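Local structure of resiniferatoxin-binding, phosphotriesterase-related protein (Rhodobacter sphaeroides 2.4.1, 3K2G) at residues 156-161 / 199-204; 178-183 / 190-195; 251-256 / 293-298. The protein binds two zinc ions per subunit in a TIM-barrel fold and probably acts as a phosphoric diester hydrolase. All coordinates share one frame; numbering follows the deposited sequence.

Interaction 1. Residues 156-161 / 199-204; sequences EIVAEA and QVRTGL
V158 and R201 meet where helix 150-162 lies against the C-terminal turn of helix 186-202. CG2 of V158 sits over one face of the R201 guanidinium, 3.7 Å from R201 CZ, shifted toward the rim of the group and not over its middle; the two side chains cross at about a right angle. The same V158 CG2 also packs on T202 CG2 at 3.8 Å, so one methyl fills the angle between the arginine and the threonine. One turn further along, A161 CB rests against two methyls, 3.9 Å from T202 CG2 and 3.7 Å from L204 CD1. T202 divides its branches: CG2 faces the helix opposite, while OG1 stands between the backbone N and the carbonyl carbon (chi1 66°). There T202 OG1 accepts a hydrogen bond from L204 N at 3.3 Å, an ST turn that folds the chain around G203, the residue of positive phi that ends the helix; OG1 also bonds to A198 O. L204 O in turn takes NE2 of Q199 at 2.9 Å, the donor standing well above the carbonyl plane. In the second shell, salt bridges from R201 NE to E5 and from R201 NH2 to D155 anchor the guanidinium, and D155 immediately precedes the 156-161 segment, so R201 is tied to the helix it packs against. Strand 175-178 borders the contact: its I175 touches I157, T202 and L204. Two consecutive helices thus pack side by side on the strand that joins them, as in the outer helical layer of a TIM barrel.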
loop_
_atom_site.group_PDB
_atom_site.type_symbol
_atom_site.label_atom_id
_atom_site.label_comp_id
_atom_site.label_asym_id
_atom_site.label_seq_id
_atom_site.Cartn_x
_atom_site.Cartn_y
_atom_site.Cartn_z
ATOM N N GLU B 156 -27.459 21.938 32.308
ATOM C CA GLU B 156 -27.128 20.914 33.299
ATOM C C GLU B 156 -25.626 20.802 33.457
ATOM O O GLU B 156 -25.114 20.698 34.572
ATOM C CB GLU B 156 -27.683 19.541 32.893
ATOM C CG GLU B 156 -29.185 19.515 32.660
ATOM C CD GLU B 156 -29.729 18.114 32.425
ATOM O OE1 GLU B 156 -29.074 17.318 31.713
ATOM O OE2 GLU B 156 -30.824 17.816 32.949
ATOM N N ILE B 157 -24.924 20.811 32.328
ATOM C CA ILE B 157 -23.471 20.695 32.323
ATOM C C ILE B 157 -22.805 21.902 32.984
ATOM O O ILE B 157 -21.835 21.760 33.732
ATOM C CB ILE B 157 -22.945 20.519 30.876
ATOM C CG1 ILE B 157 -23.419 19.169 30.326
ATOM C CG2 ILE B 157 -21.422 20.599 30.850
ATOM C CD1 ILE B 157 -23.110 18.940 28.861
ATOM N N VAL B 158 -23.331 23.089 32.709
ATOM C CA VAL B 158 -22.783 24.310 33.296
ATOM C C VAL B 158 -22.926 24.272 34.818
ATOM O O VAL B 158 -22.035 24.707 35.548
ATOM C CB VAL B 158 -23.515 25.564 32.762
ATOM C CG1 VAL B 158 -23.066 26.805 33.530
ATOM C CG2 VAL B 158 -23.243 25.733 31.282
ATOM N N ALA B 159 -24.054 23.752 35.289
ATOM C CA ALA B 159 -24.317 23.663 36.721
ATOM C C ALA B 159 -23.345 22.723 37.432
ATOM O O ALA B 159 -22.973 22.959 38.580
ATOM C CB ALA B 159 -25.760 23.213 36.957
ATOM N N GLU B 160 -22.928 21.659 36.749
ATOM C CA GLU B 160 -22.004 20.695 37.338
ATOM C C GLU B 160 -20.571 21.218 37.313
ATOM O O GLU B 160 -19.723 20.774 38.082
ATOM C CB GLU B 160 -22.089 19.362 36.592
ATOM C CG GLU B 160 -23.512 18.854 36.459
ATOM C CD GLU B 160 -23.598 17.454 35.888
ATOM O OE1 GLU B 160 -22.925 17.168 34.873
ATOM O OE2 GLU B 160 -24.357 16.643 36.452
ATOM N N ALA B 161 -20.305 22.168 36.423
ATOM C CA ALA B 161 -18.978 22.755 36.319
ATOM C C ALA B 161 -18.796 23.880 37.334
ATOM O O ALA B 161 -17.692 24.116 37.812
ATOM C CB ALA B 161 -18.752 23.298 34.904
ATOM N N GLN B 199 -19.438 23.737 26.149
ATOM C CA GLN B 199 -17.999 23.909 25.994
ATOM C C GLN B 199 -17.702 25.404 25.875
ATOM O O GLN B 199 -16.749 25.909 26.474
ATOM C CB GLN B 199 -17.508 23.161 24.752
ATOM C CG GLN B 199 -16.001 22.912 24.691
ATOM C CD GLN B 199 -15.194 24.177 24.459
ATOM O OE1 GLN B 199 -15.491 24.954 23.550
ATOM N NE2 GLN B 199 -14.155 24.382 25.274
ATOM N N VAL B 200 -18.523 26.111 25.108
ATOM C CA VAL B 200 -18.336 27.550 24.930
ATOM C C VAL B 200 -18.583 28.293 26.244
ATOM O O VAL B 200 -17.803 29.163 26.638
ATOM C CB VAL B 200 -19.297 28.113 23.850
ATOM C CG1 VAL B 200 -19.143 29.633 23.745
ATOM C CG2 VAL B 200 -19.003 27.466 22.502
ATOM N N ARG B 201 -19.665 27.938 26.928
ATOM C CA ARG B 201 -20.011 28.599 28.183
ATOM C C ARG B 201 -19.067 28.331 29.359
ATOM O O ARG B 201 -18.708 29.261 30.080
ATOM C CB ARG B 201 -21.455 28.250 28.563
ATOM C CG ARG B 201 -22.478 28.747 27.544
ATOM C CD ARG B 201 -23.847 28.092 27.716
ATOM N NE ARG B 201 -24.465 28.383 29.010
ATOM C CZ ARG B 201 -25.609 27.845 29.425
ATOM N NH1 ARG B 201 -26.260 26.989 28.646
ATOM N NH2 ARG B 201 -26.101 28.157 30.618
ATOM N N THR B 202 -18.637 27.082 29.540
ATOM C CA THR B 202 -17.750 26.741 30.655
ATOM C C THR B 202 -16.254 26.819 30.332
ATOM O O THR B 202 -15.427 26.988 31.230
ATOM C CB THR B 202 -18.039 25.314 31.187
ATOM O OG1 THR B 202 -17.714 24.348 30.177
ATOM C CG2 THR B 202 -19.500 25.175 31.561
ATOM N N GLY B 203 -15.905 26.683 29.059
ATOM C CA GLY B 203 -14.504 26.736 28.681
ATOM C C GLY B 203 -13.767 25.451 29.029
ATOM O O GLY B 203 -12.531 25.404 29.019
ATOM N N LEU B 204 -14.526 24.403 29.338
ATOM C CA LEU B 204 -13.938 23.104 29.678
ATOM C C LEU B 204 -13.730 22.258 28.428
ATOM O O LEU B 204 -14.399 22.466 27.409
ATOM C CB LEU B 204 -14.851 22.331 30.635
ATOM C CG LEU B 204 -14.921 22.779 32.093
ATOM C CD1 LEU B 204 -15.946 21.925 32.852
ATOM C CD2 LEU B 204 -13.538 22.656 32.723
#

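Interaction 2. Residues 178-183 / 190-195; sequences IGVSSD and KSLRGA
I178 branches so that CG2 is anti to the backbone N and CG1 is anti to the carbonyl carbon (chi1 -55°), and these two arms reach different turns of helix 186-202. This is a beta-alpha unit of the TIM barrel: I178 belongs to strand 175-178, from which the chain leaves through a loop, and the helix runs back over it. The CG1 arm carries I178 CD1 to A195 CB at 3.8 Å. I178 CG2 meets the preceding turn, lying 3.6 Å from S191 OG and 4.1 Å from L192 CD1. The isoleucine therefore spans one helical turn, touching residues at its beginning and end as well as L192 beside S191. V180, two residues on, adds a looser apolar touch of its CG2 to L192 CD2 at 4.3 Å. L206 and V208 of the neighbouring strand 206-208 continue the apolar layer: L206 meets I178 and A195, V208 meets V180 and L192, and V220 of helix 217-226 closes over V180 and L192. The side chain of V180 is also about 5 Å from that of H209, a zinc ligand, and E177, which bridges both zinc ions, directly precedes I178, so the packing lies next to residues of the metal site. Past the contact, the loop bends in an ST turn, in which S181 OG accepts from D183 N at 3.2 Å.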
loop_
_atom_site.group_PDB
_atom_site.type_symbol
_atom_site.label_atom_id
_atom_site.label_comp_id
_atom_site.label_asym_id
_atom_site.label_seq_id
_atom_site.Cartn_x
_atom_site.Cartn_y
_atom_site.Cartn_z
ATOM N N ILE B 178 -19.330 12.019 25.260
ATOM C CA ILE B 178 -20.651 12.304 24.720
ATOM C C ILE B 178 -20.936 11.252 23.662
ATOM O O ILE B 178 -20.132 11.046 22.757
ATOM C CB ILE B 178 -20.741 13.702 24.069
ATOM C CG1 ILE B 178 -20.309 14.792 25.057
ATOM C CG2 ILE B 178 -22.177 13.961 23.617
ATOM C CD1 ILE B 178 -21.160 14.880 26.320
ATOM N N GLY B 179 -22.082 10.595 23.780
ATOM C CA GLY B 179 -22.422 9.542 22.843
ATOM C C GLY B 179 -22.869 9.890 21.434
ATOM O O GLY B 179 -23.793 10.675 21.221
ATOM N N VAL B 180 -22.184 9.296 20.462
ATOM C CA VAL B 180 -22.510 9.453 19.056
ATOM C C VAL B 180 -22.420 8.042 18.466
ATOM O O VAL B 180 -21.343 7.450 18.420
ATOM C CB VAL B 180 -21.512 10.375 18.322
ATOM C CG1 VAL B 180 -21.895 10.488 16.853
ATOM C CG2 VAL B 180 -21.503 11.757 18.973
ATOM N N SER B 181 -23.556 7.500 18.039
ATOM C CA SER B 181 -23.593 6.156 17.470
ATOM C C SER B 181 -23.400 6.217 15.962
ATOM O O SER B 181 -23.394 7.298 15.374
ATOM C CB SER B 181 -24.937 5.499 17.769
ATOM O OG SER B 181 -25.964 6.102 16.997
ATOM N N SER B 182 -23.254 5.053 15.333
ATOM C CA SER B 182 -23.083 4.995 13.889
ATOM C C SER B 182 -24.334 5.538 13.194
ATOM O O SER B 182 -24.297 5.901 12.021
ATOM C CB SER B 182 -22.813 3.554 13.443
ATOM O OG SER B 182 -23.851 2.683 13.860
ATOM N N ASP B 183 -25.439 5.595 13.930
ATOM C CA ASP B 183 -26.698 6.105 13.392
ATOM C C ASP B 183 -26.789 7.618 13.573
ATOM O O ASP B 183 -27.513 8.295 12.845
ATOM C CB ASP B 183 -27.889 5.436 14.087
ATOM C CG ASP B 183 -27.994 3.956 13.770
ATOM O OD1 ASP B 183 -27.978 3.602 12.574
ATOM O OD2 ASP B 183 -28.099 3.145 14.713
ATOM N N LYS B 190 -28.656 16.353 19.357
ATOM C CA LYS B 190 -29.111 17.360 20.312
ATOM C C LYS B 190 -28.178 17.329 21.513
ATOM O O LYS B 190 -27.778 18.367 22.038
ATOM C CB LYS B 190 -30.535 17.056 20.778
ATOM C CG LYS B 190 -31.106 18.092 21.746
ATOM C CD LYS B 190 -32.431 17.629 22.336
ATOM C CE LYS B 190 -32.240 16.390 23.198
ATOM N NZ LYS B 190 -33.530 15.820 23.668
ATOM N N SER B 191 -27.845 16.120 21.947
ATOM C CA SER B 191 -26.953 15.932 23.076
ATOM C C SER B 191 -25.605 16.594 22.798
ATOM O O SER B 191 -25.083 17.335 23.632
ATOM C CB SER B 191 -26.748 14.436 23.329
ATOM O OG SER B 191 -25.730 14.212 24.285
ATOM N N LEU B 192 -25.049 16.324 21.621
ATOM C CA LEU B 192 -23.758 16.885 21.237
ATOM C C LEU B 192 -23.793 18.403 21.102
ATOM O O LEU B 192 -22.828 19.080 21.453
ATOM C CB LEU B 192 -23.273 16.263 19.924
ATOM C CG LEU B 192 -21.878 16.717 19.470
ATOM C CD1 LEU B 192 -20.860 16.409 20.558
ATOM C CD2 LEU B 192 -21.498 16.026 18.171
ATOM N N ARG B 193 -24.896 18.937 20.583
ATOM C CA ARG B 193 -25.034 20.382 20.431
ATOM C C ARG B 193 -25.060 21.043 21.807
ATOM O O ARG B 193 -24.439 22.086 22.015
ATOM C CB ARG B 193 -26.312 20.727 19.658
ATOM C CG ARG B 193 -26.270 20.351 18.181
ATOM C CD ARG B 193 -27.507 20.852 17.444
ATOM N NE ARG B 193 -27.468 20.565 16.010
ATOM C CZ ARG B 193 -26.616 21.118 15.151
ATOM N NH1 ARG B 193 -25.718 21.997 15.568
ATOM N NH2 ARG B 193 -26.658 20.786 13.868
ATOM N N GLY B 194 -25.768 20.427 22.747
ATOM C CA GLY B 194 -25.836 20.972 24.092
ATOM C C GLY B 194 -24.466 20.917 24.749
ATOM O O GLY B 194 -24.080 21.817 25.501
ATOM N N ALA B 195 -23.722 19.855 24.460
ATOM C CA ALA B 195 -22.389 19.701 25.022
ATOM C C ALA B 195 -21.449 20.767 24.456
ATOM O O ALA B 195 -20.655 21.351 25.190
ATOM C CB ALA B 195 -21.851 18.308 24.720
#

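Interaction 3. Residues 251-256 / 293-298; sequences TLAQRG and HGYLDR
A mixed apolar and polar contact, built round Y295 and R298, fastens the end of helix 246-255 to the loop that leads from helix 280-292 into strand 299-301, on the outer side of the TIM barrel. Its apolar part is A253, whose CB lies 3.6 Å from Y295 CG and approaches the ring obliquely. Y295 then passes the helix to reach Q254, where its OH donates a hydrogen bond of 2.6 Å to Q254 OE1. The oxygen lies in the plane of the ring, at its edge, while the amide and ring planes are turned 79° apart; the glutamine gets there by starting anti to the backbone N and bending at chi2 (62°). T251 of a second subunit packs on Y295, so the ring also belongs to a subunit interface. At the end of the helix, G256 forms a Schellman motif, and its backbone angles call for glycine. R298 reaches this turn with a chain bent at chi2 and chi3. R298 has further partners: its NE forms a salt bridge with D297 OD1 at 2.9 Å, NH2 has a second acceptor in R232 O, and F258 makes a cation-pi contact. Across the segments, R298 NH2 donates to G256 O at 2.8 Å, with the oxygen in the guanidinium plane and an angle of 152° at the hydrogen.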
loop_
_atom_site.group_PDB
_atom_site.type_symbol
_atom_site.label_atom_id
_atom_site.label_comp_id
_atom_site.label_asym_id
_atom_site.label_seq_id
_atom_site.Cartn_x
_atom_site.Cartn_y
_atom_site.Cartn_z
ATOM N N THR B 251 -6.330 14.333 8.744
ATOM C CA THR B 251 -7.150 15.503 8.457
ATOM C C THR B 251 -7.939 15.959 9.679
ATOM O O THR B 251 -8.269 17.141 9.813
ATOM C CB THR B 251 -8.102 15.244 7.275
ATOM O OG1 THR B 251 -8.861 14.056 7.513
ATOM C CG2 THR B 251 -7.300 15.099 5.985
ATOM N N LEU B 252 -8.238 15.017 10.572
ATOM C CA LEU B 252 -8.950 15.334 11.800
ATOM C C LEU B 252 -7.978 16.049 12.716
ATOM O O LEU B 252 -8.336 17.033 13.364
ATOM C CB LEU B 252 -9.445 14.059 12.480
ATOM C CG LEU B 252 -10.588 13.363 11.743
ATOM C CD1 LEU B 252 -10.769 11.951 12.305
ATOM C CD2 LEU B 252 -11.863 14.188 11.891
ATOM N N ALA B 253 -6.743 15.556 12.759
ATOM C CA ALA B 253 -5.721 16.162 13.597
ATOM C C ALA B 253 -5.449 17.586 13.124
ATOM O O ALA B 253 -5.305 18.499 13.937
ATOM C CB ALA B 253 -4.438 15.336 13.546
ATOM N N GLN B 254 -5.393 17.760 11.802
ATOM C CA GLN B 254 -5.133 19.058 11.196
ATOM C C GLN B 254 -6.205 20.084 11.583
ATOM O O GLN B 254 -5.908 21.271 11.743
ATOM C CB GLN B 254 -5.067 18.924 9.673
ATOM C CG GLN B 254 -4.818 20.246 8.954
ATOM C CD GLN B 254 -3.486 20.867 9.327
ATOM O OE1 GLN B 254 -2.438 20.273 9.101
ATOM N NE2 GLN B 254 -3.522 22.065 9.903
ATOM N N ARG B 255 -7.447 19.631 11.732
ATOM C CA ARG B 255 -8.513 20.542 12.124
ATOM C C ARG B 255 -8.279 21.005 13.557
ATOM O O ARG B 255 -8.848 22.004 13.988
ATOM C CB ARG B 255 -9.890 19.880 11.982
ATOM C CG ARG B 255 -10.299 19.655 10.533
ATOM C CD ARG B 255 -11.712 19.092 10.401
ATOM N NE ARG B 255 -12.747 20.086 10.686
ATOM C CZ ARG B 255 -14.052 19.869 10.548
ATOM N NH1 ARG B 255 -14.493 18.692 10.128
ATOM N NH2 ARG B 255 -14.921 20.831 10.823
ATOM N N GLY B 256 -7.441 20.271 14.293
ATOM C CA GLY B 256 -7.124 20.658 15.658
ATOM C C GLY B 256 -7.556 19.732 16.788
ATOM O O GLY B 256 -7.115 19.887 17.931
ATOM N N HIS B 293 3.841 13.095 10.338
ATOM C CA HIS B 293 3.186 14.188 9.645
ATOM C C HIS B 293 3.046 15.455 10.486
ATOM O O HIS B 293 2.417 16.418 10.057
ATOM C CB HIS B 293 1.828 13.727 9.130
ATOM C CG HIS B 293 1.919 12.619 8.128
ATOM N ND1 HIS B 293 2.620 12.741 6.946
ATOM C CD2 HIS B 293 1.404 11.367 8.133
ATOM C CE1 HIS B 293 2.532 11.612 6.266
ATOM N NE2 HIS B 293 1.799 10.762 6.965
ATOM N N GLY B 294 3.627 15.443 11.683
ATOM C CA GLY B 294 3.586 16.612 12.548
ATOM C C GLY B 294 2.387 16.761 13.469
ATOM O O GLY B 294 2.082 17.872 13.913
ATOM N N TYR B 295 1.710 15.661 13.781
ATOM C CA TYR B 295 0.542 15.730 14.650
ATOM C C TYR B 295 0.724 15.047 15.999
ATOM O O TYR B 295 -0.252 14.643 16.628
ATOM C CB TYR B 295 -0.662 15.132 13.934
ATOM C CG TYR B 295 -0.972 15.840 12.641
ATOM C CD1 TYR B 295 -1.418 17.159 12.639
ATOM C CD2 TYR B 295 -0.775 15.208 11.418
ATOM C CE1 TYR B 295 -1.655 17.833 11.442
ATOM C CE2 TYR B 295 -1.007 15.870 10.221
ATOM C CZ TYR B 295 -1.445 17.178 10.239
ATOM O OH TYR B 295 -1.658 17.835 9.051
ATOM N N LEU B 296 1.969 14.935 16.452
ATOM C CA LEU B 296 2.253 14.290 17.730
ATOM C C LEU B 296 1.551 14.947 18.916
ATOM O O LEU B 296 1.104 14.255 19.831
ATOM C CB LEU B 296 3.763 14.265 17.998
ATOM C CG LEU B 296 4.219 13.687 19.347
ATOM C CD1 LEU B 296 3.802 12.227 19.450
ATOM C CD2 LEU B 296 5.739 13.824 19.483
ATOM N N ASP B 297 1.447 16.273 18.912
ATOM C CA ASP B 297 0.817 16.945 20.040
ATOM C C ASP B 297 -0.689 16.778 20.111
ATOM O O ASP B 297 -1.331 17.345 20.992
ATOM C CB ASP B 297 1.160 18.443 20.063
ATOM C CG ASP B 297 0.658 19.187 18.842
ATOM O OD1 ASP B 297 -0.432 18.859 18.318
ATOM O OD2 ASP B 297 1.357 20.131 18.415
ATOM N N ARG B 298 -1.254 16.004 19.190
ATOM C CA ARG B 298 -2.693 15.780 19.172
ATOM C C ARG B 298 -3.038 14.333 19.549
ATOM O O ARG B 298 -4.212 13.955 19.602
ATOM C CB ARG B 298 -3.243 16.085 17.778
ATOM C CG ARG B 298 -4.373 17.112 17.750
ATOM C CD ARG B 298 -3.873 18.548 17.720
ATOM N NE ARG B 298 -3.219 18.959 18.956
ATOM C CZ ARG B 298 -3.818 19.615 19.947
ATOM N NH1 ARG B 298 -3.126 19.940 21.026
ATOM N NH2 ARG B 298 -5.101 19.954 19.856
#

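Overall arrangement
From the N terminus, helix 150-162 comes first and its 156-161 segment pairs with 199-204, so interaction 1 closes a loop that holds strand 175-178 and most of helix 186-202. Interaction 2 (178-183 with 190-195) lies wholly within that loop, closing the short loop from the strand to the same helix. The two touch through I157 CD1 and A195 CA, 4.0 Å apart, and both use helix 186-202. Interaction 3 opens only later, at 251-256, and closes at 293-298 around strand 258-261 and helix 280-292. About 11 Å separates its nearest atoms from either other contact, and it serves another sector of the barrel.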